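Local coordinates for type II restriction enzyme MspI (Moraxella sp., PDB 1SA3), which recognises the double-stranded DNA sequence 5'-CCGG-3' and cleaves it after the first cytosine, at residues Glu192-Glu195 with Leu199-Asp202; Thr135-Val140 with Glu146-Ile151; Lys68-Asp73 with Pro201-Arg206. All coordinates share one frame; numbering follows the deposited sequence.

Contact 1 of 3, residues Glu192-Glu195 with Leu199-Asp202; sequences EKSE and LHPD
Ser194 turns its OG trans to its own backbone N (chi1 170°), which brings the hydroxyl over toward His200. At Asp202 the carboxylate carbon CG sits opposite the carbonyl carbon (chi1 -75°), and this swings the carboxylate in beside the backbone of Glu195. No direct bond joins the two halves; a water bridges them. Ser194 OG hydrogen-bonds to it at 2.7 Å. The same water lies 2.8 Å from His200 O and 2.7 Å from Asp202 OD1, within bonding distance of each, though its two protons need not serve both at once. One water therefore links a side-chain hydroxyl, a backbone carbonyl and a carboxylate. The direct contacts are looser. Ser194 OG lies 3.7 Å from His200 CB and reaches the imidazole obliquely. Asp202 OD1 is 3.5 Å from Glu195 CA, and its 3.3 Å approach to Ser194 O is between two acceptors, not a bond. The carboxylate planes of Glu195 and Asp202 are 80° apart. The other oxygen, Asp202 OD2, is held by Gly196 N and by a salt bridge to Arg112, which probably favours the ionised form. His200 ND1 bonds to Thr188 O at the end of helix 179-188. This is a water-bridged loop that doubles back on itself, in the connection from helix 179-188 to strand 203-210 of the central sheet of this PDDEXK-clan nuclease.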
# COMPACT_ATOMS: atom_id res chain seq x y z
N GLU E 192 10.47 -11.60 3.60
CA GLU E 192 10.19 -12.00 4.97
C GLU E 192 9.64 -10.81 5.74
O GLU E 192 9.75 -9.67 5.29
CB GLU E 192 11.46 -12.52 5.64
CG GLU E 192 11.96 -13.83 5.05
CD GLU E 192 10.94 -14.95 5.19
OE1 GLU E 192 10.55 -15.26 6.33
OE2 GLU E 192 10.54 -15.54 4.15
N LYS E 193 9.05 -11.08 6.90
CA LYS E 193 8.45 -10.04 7.72
C LYS E 193 9.44 -9.00 8.21
O LYS E 193 10.59 -9.30 8.52
CB LYS E 193 7.72 -10.66 8.92
CG LYS E 193 6.61 -11.62 8.51
CD LYS E 193 5.77 -12.05 9.71
CE LYS E 193 4.63 -12.97 9.28
NZ LYS E 193 3.68 -13.25 10.38
N SER E 194 8.98 -7.76 8.27
CA SER E 194 9.78 -6.63 8.72
C SER E 194 8.92 -5.80 9.66
O SER E 194 7.70 -5.79 9.54
CB SER E 194 10.22 -5.79 7.51
OG SER E 194 10.81 -4.56 7.91
N GLU E 195 9.55 -5.11 10.61
CA GLU E 195 8.80 -4.27 11.55
C GLU E 195 9.69 -3.13 12.01
O GLU E 195 10.84 -3.35 12.42
CB GLU E 195 8.32 -5.06 12.77
CG GLU E 195 7.28 -4.32 13.63
CD GLU E 195 7.10 -4.91 15.02
OE1 GLU E 195 7.78 -4.46 15.97
OE2 GLU E 195 6.27 -5.84 15.17
N LEU E 199 12.83 1.23 5.62
CA LEU E 199 12.89 0.82 4.22
C LEU E 199 11.69 -0.02 3.77
O LEU E 199 11.50 -0.23 2.58
CB LEU E 199 14.17 0.01 3.96
CG LEU E 199 15.49 0.73 4.25
CD1 LEU E 199 16.65 -0.23 4.07
CD2 LEU E 199 15.62 1.92 3.30
N HIS E 200 10.90 -0.52 4.72
CA HIS E 200 9.74 -1.36 4.41
C HIS E 200 8.50 -0.93 5.18
O HIS E 200 8.48 -0.98 6.41
CB HIS E 200 10.07 -2.82 4.74
CG HIS E 200 11.36 -3.29 4.14
ND1 HIS E 200 11.52 -3.47 2.78
CD2 HIS E 200 12.56 -3.55 4.70
CE1 HIS E 200 12.77 -3.81 2.53
NE2 HIS E 200 13.43 -3.87 3.67
N PRO E 201 7.43 -0.54 4.47
CA PRO E 201 6.18 -0.11 5.13
C PRO E 201 5.60 -1.21 6.00
O PRO E 201 5.63 -2.39 5.62
CB PRO E 201 5.25 0.22 3.96
CG PRO E 201 6.17 0.45 2.81
CD PRO E 201 7.27 -0.54 3.01
N ASP E 202 5.06 -0.83 7.16
CA ASP E 202 4.43 -1.77 8.09
C ASP E 202 2.91 -1.75 7.98
O ASP E 202 2.24 -2.71 8.36
CB ASP E 202 4.81 -1.43 9.54
CG ASP E 202 6.22 -1.83 9.89
OD1 ASP E 202 6.82 -2.62 9.13
OD2 ASP E 202 6.74 -1.35 10.93
O HOH W 1 9.44 -2.38 8.58

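Contact 2 of 3, residues Thr135-Val140 with Glu146-Ile151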
# COMPACT_ATOMS: atom_id res chain seq x y z
N THR E 135 13.61 -9.28 -11.20
CA THR E 135 13.62 -8.57 -9.94
C THR E 135 12.70 -9.28 -8.95
O THR E 135 13.05 -9.46 -7.78
CB THR E 135 13.17 -7.12 -10.14
OG1 THR E 135 14.00 -6.52 -11.13
CG2 THR E 135 13.28 -6.32 -8.84
N ILE E 136 11.52 -9.67 -9.42
CA ILE E 136 10.55 -10.37 -8.58
C ILE E 136 11.12 -11.71 -8.10
O ILE E 136 11.11 -12.03 -6.91
CB ILE E 136 9.26 -10.67 -9.36
CG1 ILE E 136 8.65 -9.36 -9.87
CG2 ILE E 136 8.29 -11.43 -8.49
CD1 ILE E 136 7.53 -9.55 -10.87
N CYS E 137 11.60 -12.51 -9.05
CA CYS E 137 12.15 -13.81 -8.73
C CYS E 137 13.29 -13.70 -7.72
O CYS E 137 13.39 -14.50 -6.80
CB CYS E 137 12.60 -14.52 -10.01
SG CYS E 137 11.20 -15.06 -11.04
N THR E 138 14.14 -12.69 -7.89
CA THR E 138 15.26 -12.47 -6.99
C THR E 138 14.76 -12.12 -5.58
O THR E 138 15.25 -12.66 -4.59
CB THR E 138 16.18 -11.36 -7.53
OG1 THR E 138 16.81 -11.83 -8.72
CG2 THR E 138 17.23 -10.99 -6.52
N GLY E 139 13.76 -11.24 -5.50
CA GLY E 139 13.22 -10.88 -4.20
C GLY E 139 12.44 -11.99 -3.52
O GLY E 139 12.52 -12.14 -2.30
N VAL E 140 11.69 -12.77 -4.29
CA VAL E 140 10.86 -13.85 -3.75
C VAL E 140 11.60 -15.17 -3.51
O VAL E 140 11.18 -15.99 -2.68
CB VAL E 140 9.63 -14.09 -4.66
CG1 VAL E 140 8.72 -15.17 -4.07
CG2 VAL E 140 8.85 -12.78 -4.84
N GLU E 146 10.66 -23.54 -14.84
CA GLU E 146 9.32 -23.42 -15.39
C GLU E 146 8.53 -22.27 -14.76
O GLU E 146 7.81 -21.55 -15.46
CB GLU E 146 8.56 -24.74 -15.21
CG GLU E 146 7.11 -24.69 -15.66
CD GLU E 146 6.44 -26.05 -15.60
OE1 GLU E 146 6.53 -26.72 -14.55
OE2 GLU E 146 5.82 -26.45 -16.60
N LEU E 147 8.66 -22.11 -13.45
CA LEU E 147 7.95 -21.05 -12.75
C LEU E 147 8.41 -19.70 -13.29
O LEU E 147 7.59 -18.88 -13.70
CB LEU E 147 8.20 -21.13 -11.24
CG LEU E 147 7.54 -20.02 -10.39
CD1 LEU E 147 6.08 -19.84 -10.78
CD2 LEU E 147 7.66 -20.39 -8.92
N LYS E 148 9.72 -19.46 -13.29
CA LYS E 148 10.21 -18.18 -13.79
C LYS E 148 9.76 -17.91 -15.23
O LYS E 148 9.35 -16.80 -15.56
CB LYS E 148 11.74 -18.11 -13.73
CG LYS E 148 12.31 -16.84 -14.39
CD LYS E 148 13.83 -16.73 -14.28
CE LYS E 148 14.28 -16.59 -12.83
NZ LYS E 148 15.74 -16.34 -12.73
N GLU E 149 9.82 -18.92 -16.09
CA GLU E 149 9.41 -18.74 -17.48
C GLU E 149 7.93 -18.46 -17.68
O GLU E 149 7.57 -17.71 -18.58
CB GLU E 149 9.83 -19.95 -18.32
CG GLU E 149 11.34 -20.08 -18.47
CD GLU E 149 12.01 -18.79 -18.89
OE1 GLU E 149 11.52 -18.14 -19.84
OE2 GLU E 149 13.05 -18.42 -18.30
N LEU E 150 7.06 -19.03 -16.84
CA LEU E 150 5.63 -18.78 -16.98
C LEU E 150 5.38 -17.33 -16.56
O LEU E 150 4.57 -16.62 -17.18
CB LEU E 150 4.82 -19.75 -16.12
CG LEU E 150 4.77 -21.20 -16.64
CD1 LEU E 150 4.20 -22.14 -15.58
CD2 LEU E 150 3.93 -21.25 -17.91
N ILE E 151 6.08 -16.89 -15.52
CA ILE E 151 5.94 -15.51 -15.09
C ILE E 151 6.46 -14.61 -16.21
O ILE E 151 5.83 -13.60 -16.55
CB ILE E 151 6.72 -15.22 -13.79
CG1 ILE E 151 6.14 -16.06 -12.65
CG2 ILE E 151 6.66 -13.72 -13.46
CD1 ILE E 151 6.94 -16.00 -11.35
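Cys137 and Lys148 meet without any flat group between them, so there are no ring faces or edges to stack. The contact is aliphatic packing in a helix-loop-helix unit. Helix 133-140 and helix 146-157 are joined by a short loop, and their backbones come nearest at these two residues, with 7.0 Å between Cys137 CA and Lys148 CA. All three touching side chains are buried. Cys137 points at the second helix, and its sulfur lies alongside the methylene chain of Lys148. The chain of Lys148 starts extended and then bends at chi3 (-65°). The bend carries CE back across the cysteine, 3.9 Å from Cys137 CB. Cys137 SG is also 4.0 Å from Lys148 CG, so the lysine touches it at more than one point. The ammonium group passes beyond the cysteine. Lys148 NZ forms salt bridges with Glu134, on the first helix, and with Asp144, in the connecting loop. A charged end is thus paired at the boundary of the helices while its stem does apolar work. One turn further along, Ile151 faces the first helix too, and its side chain also touches Met258 of strand 258-261. Leu147 and Ile136 extend the packing to helices 165-175 and 179-188 respectively. The looser end of the contact is the methyl Ile151 CD1, which stands 4.4 Å from Cys137 SG.

Contact 3 of 3, residues Lys68-Asp73 with Pro201-Arg206; sequences KALNLD and PDLLIR
The C-terminal end of helix 57-69 closes in a Schellman motif and rests on the central sheet of the PDDEXK-clan fold through Ala69, Leu70 and Leu203. Asn71 is the first residue to leave helical geometry. Its positive phi (55°) reverses the chain, and Asn71 N bonds back to Lys68 O at 3.0 Å. Just before this reversal, Ala69 and Leu70 lie against the start of strand 203-210. The contact is wholly apolar. Leu203 points toward the helix end, and both of its methyls take part. CD2 meets the methyl of Ala69, with Ala69 CB 3.6 Å from Leu203 CD2. CD1 lies against the branch point of Leu70, with Leu70 CG 3.8 Å from Leu203 CD1. The CB of Leu70 is not aimed directly at the strand, but its chi1 of -66° puts CG opposite the carbonyl carbon and brings the isopropyl end nearer. There Leu70 CD2 comes within 4.0 Å of both Leu203 CD1 and Leu203 CD2. The two leucine side chains cross obliquely, with the end of Leu70 against the forked end of Leu203. Leu203 is buried, whereas Ala69 and Leu70 are partly exposed. Around the contact, the strand carrying Leu203 lies between strands 111-121 and 213-221 in the sheet. Leu203 itself touches Val114 and Asn221 on these two strands. Ala69 packs on Ile219 of strand 213-221, and its backbone O accepts a hydrogen bond from Asn221 ND2. Leu70 spreads the other way, over Val114 and Arg112 of strand 111-121 and on to Phe104 of strand 100-106. The helix end therefore spans several adjacent strands, from 100-106 across to 213-221.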
# COMPACT_ATOMS: atom_id res chain seq x y z
N LYS E 68 -5.49 0.41 15.72
CA LYS E 68 -5.98 -0.95 15.77
C LYS E 68 -5.10 -1.89 14.94
O LYS E 68 -4.80 -3.01 15.37
CB LYS E 68 -7.43 -1.00 15.28
CG LYS E 68 -8.06 -2.38 15.26
CD LYS E 68 -9.48 -2.29 14.72
CE LYS E 68 -10.09 -3.66 14.45
NZ LYS E 68 -11.48 -3.51 13.94
N ALA E 69 -4.68 -1.43 13.77
CA ALA E 69 -3.83 -2.25 12.91
C ALA E 69 -2.49 -2.51 13.59
O ALA E 69 -1.79 -3.46 13.25
CB ALA E 69 -3.60 -1.55 11.57
N LEU E 70 -2.14 -1.67 14.56
CA LEU E 70 -0.89 -1.79 15.29
C LEU E 70 -1.08 -2.40 16.67
O LEU E 70 -0.10 -2.59 17.41
CB LEU E 70 -0.23 -0.41 15.46
CG LEU E 70 0.27 0.31 14.21
CD1 LEU E 70 0.65 1.75 14.56
CD2 LEU E 70 1.47 -0.44 13.63
N ASN E 71 -2.32 -2.69 17.03
CA ASN E 71 -2.63 -3.24 18.35
C ASN E 71 -2.06 -2.35 19.44
O ASN E 71 -1.44 -2.83 20.39
CB ASN E 71 -2.05 -4.66 18.48
CG ASN E 71 -2.68 -5.64 17.52
OD1 ASN E 71 -3.90 -5.80 17.50
ND2 ASN E 71 -1.85 -6.31 16.72
N LEU E 72 -2.26 -1.04 19.30
CA LEU E 72 -1.77 -0.06 20.27
C LEU E 72 -2.94 0.66 20.91
O LEU E 72 -3.90 1.03 20.24
CB LEU E 72 -0.89 1.00 19.59
CG LEU E 72 0.54 0.69 19.16
CD1 LEU E 72 0.85 1.51 17.93
CD2 LEU E 72 1.52 1.04 20.29
N ASP E 73 -2.85 0.88 22.22
CA ASP E 73 -3.89 1.60 22.94
C ASP E 73 -3.50 3.06 23.07
O ASP E 73 -2.38 3.38 23.45
CB ASP E 73 -4.09 0.98 24.32
CG ASP E 73 -4.58 -0.45 24.25
OD1 ASP E 73 -5.69 -0.67 23.72
OD2 ASP E 73 -3.86 -1.35 24.73
N PRO E 201 7.43 -0.54 4.47
CA PRO E 201 6.18 -0.11 5.13
C PRO E 201 5.60 -1.21 6.00
O PRO E 201 5.63 -2.39 5.62
CB PRO E 201 5.25 0.22 3.96
CG PRO E 201 6.17 0.45 2.81
CD PRO E 201 7.27 -0.54 3.01
N ASP E 202 5.06 -0.83 7.16
CA ASP E 202 4.43 -1.77 8.09
C ASP E 202 2.91 -1.75 7.98
O ASP E 202 2.24 -2.71 8.36
CB ASP E 202 4.81 -1.43 9.54
CG ASP E 202 6.22 -1.83 9.89
OD1 ASP E 202 6.82 -2.62 9.13
OD2 ASP E 202 6.74 -1.35 10.93
N LEU E 203 2.38 -0.65 7.46
CA LEU E 203 0.94 -0.49 7.30
C LEU E 203 0.63 0.03 5.91
O LEU E 203 1.36 0.86 5.37
CB LEU E 203 0.39 0.52 8.32
CG LEU E 203 0.43 0.23 9.81
CD1 LEU E 203 -0.19 1.41 10.56
CD2 LEU E 203 -0.34 -1.05 10.12
N LEU E 204 -0.46 -0.47 5.33
CA LEU E 204 -0.90 -0.03 4.02
C LEU E 204 -2.21 0.72 4.25
O LEU E 204 -3.21 0.14 4.69
CB LEU E 204 -1.14 -1.23 3.10
CG LEU E 204 0.02 -2.24 3.03
CD1 LEU E 204 -0.35 -3.39 2.09
CD2 LEU E 204 1.30 -1.53 2.54
N ILE E 205 -2.17 2.02 3.99
CA ILE E 205 -3.32 2.89 4.18
C ILE E 205 -3.93 3.17 2.81
O ILE E 205 -3.25 3.64 1.91
CB ILE E 205 -2.88 4.23 4.83
CG1 ILE E 205 -2.25 3.95 6.19
CG2 ILE E 205 -4.07 5.18 4.97
CD1 ILE E 205 -1.74 5.20 6.91
N ARG E 206 -5.21 2.87 2.67
CA ARG E 206 -5.91 3.08 1.40
C ARG E 206 -7.15 3.95 1.58
O ARG E 206 -8.14 3.52 2.17
CB ARG E 206 -6.33 1.74 0.80
CG ARG E 206 -5.18 0.78 0.51
CD ARG E 206 -4.26 1.32 -0.57
NE ARG E 206 -3.20 0.36 -0.90
CZ ARG E 206 -3.42 -0.83 -1.44
NH1 ARG E 206 -4.66 -1.22 -1.72
NH2 ARG E 206 -2.41 -1.64 -1.69

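Contacts 1 and 3 share Pro201 and Asp202, and their centres are 12 Å apart. Contact 1 shapes the loop that leads into strand 203-210, and contact 3 packs a helix end on the beginning of that strand. Both are partly buried. Contact 2 stands apart, about 21 Å from contact 1 and 30 Å from contact 3, centre to centre. Its touching residues are all buried, although it lies farthest from the middle of the chain. The chemistry follows these places: contact 1 has a bridging water, contact 3 leucine and alanine methyls, and contact 2 a cysteine sulfur against the methylenes of a lysine whose ammonium pairs with acids outside the two segments.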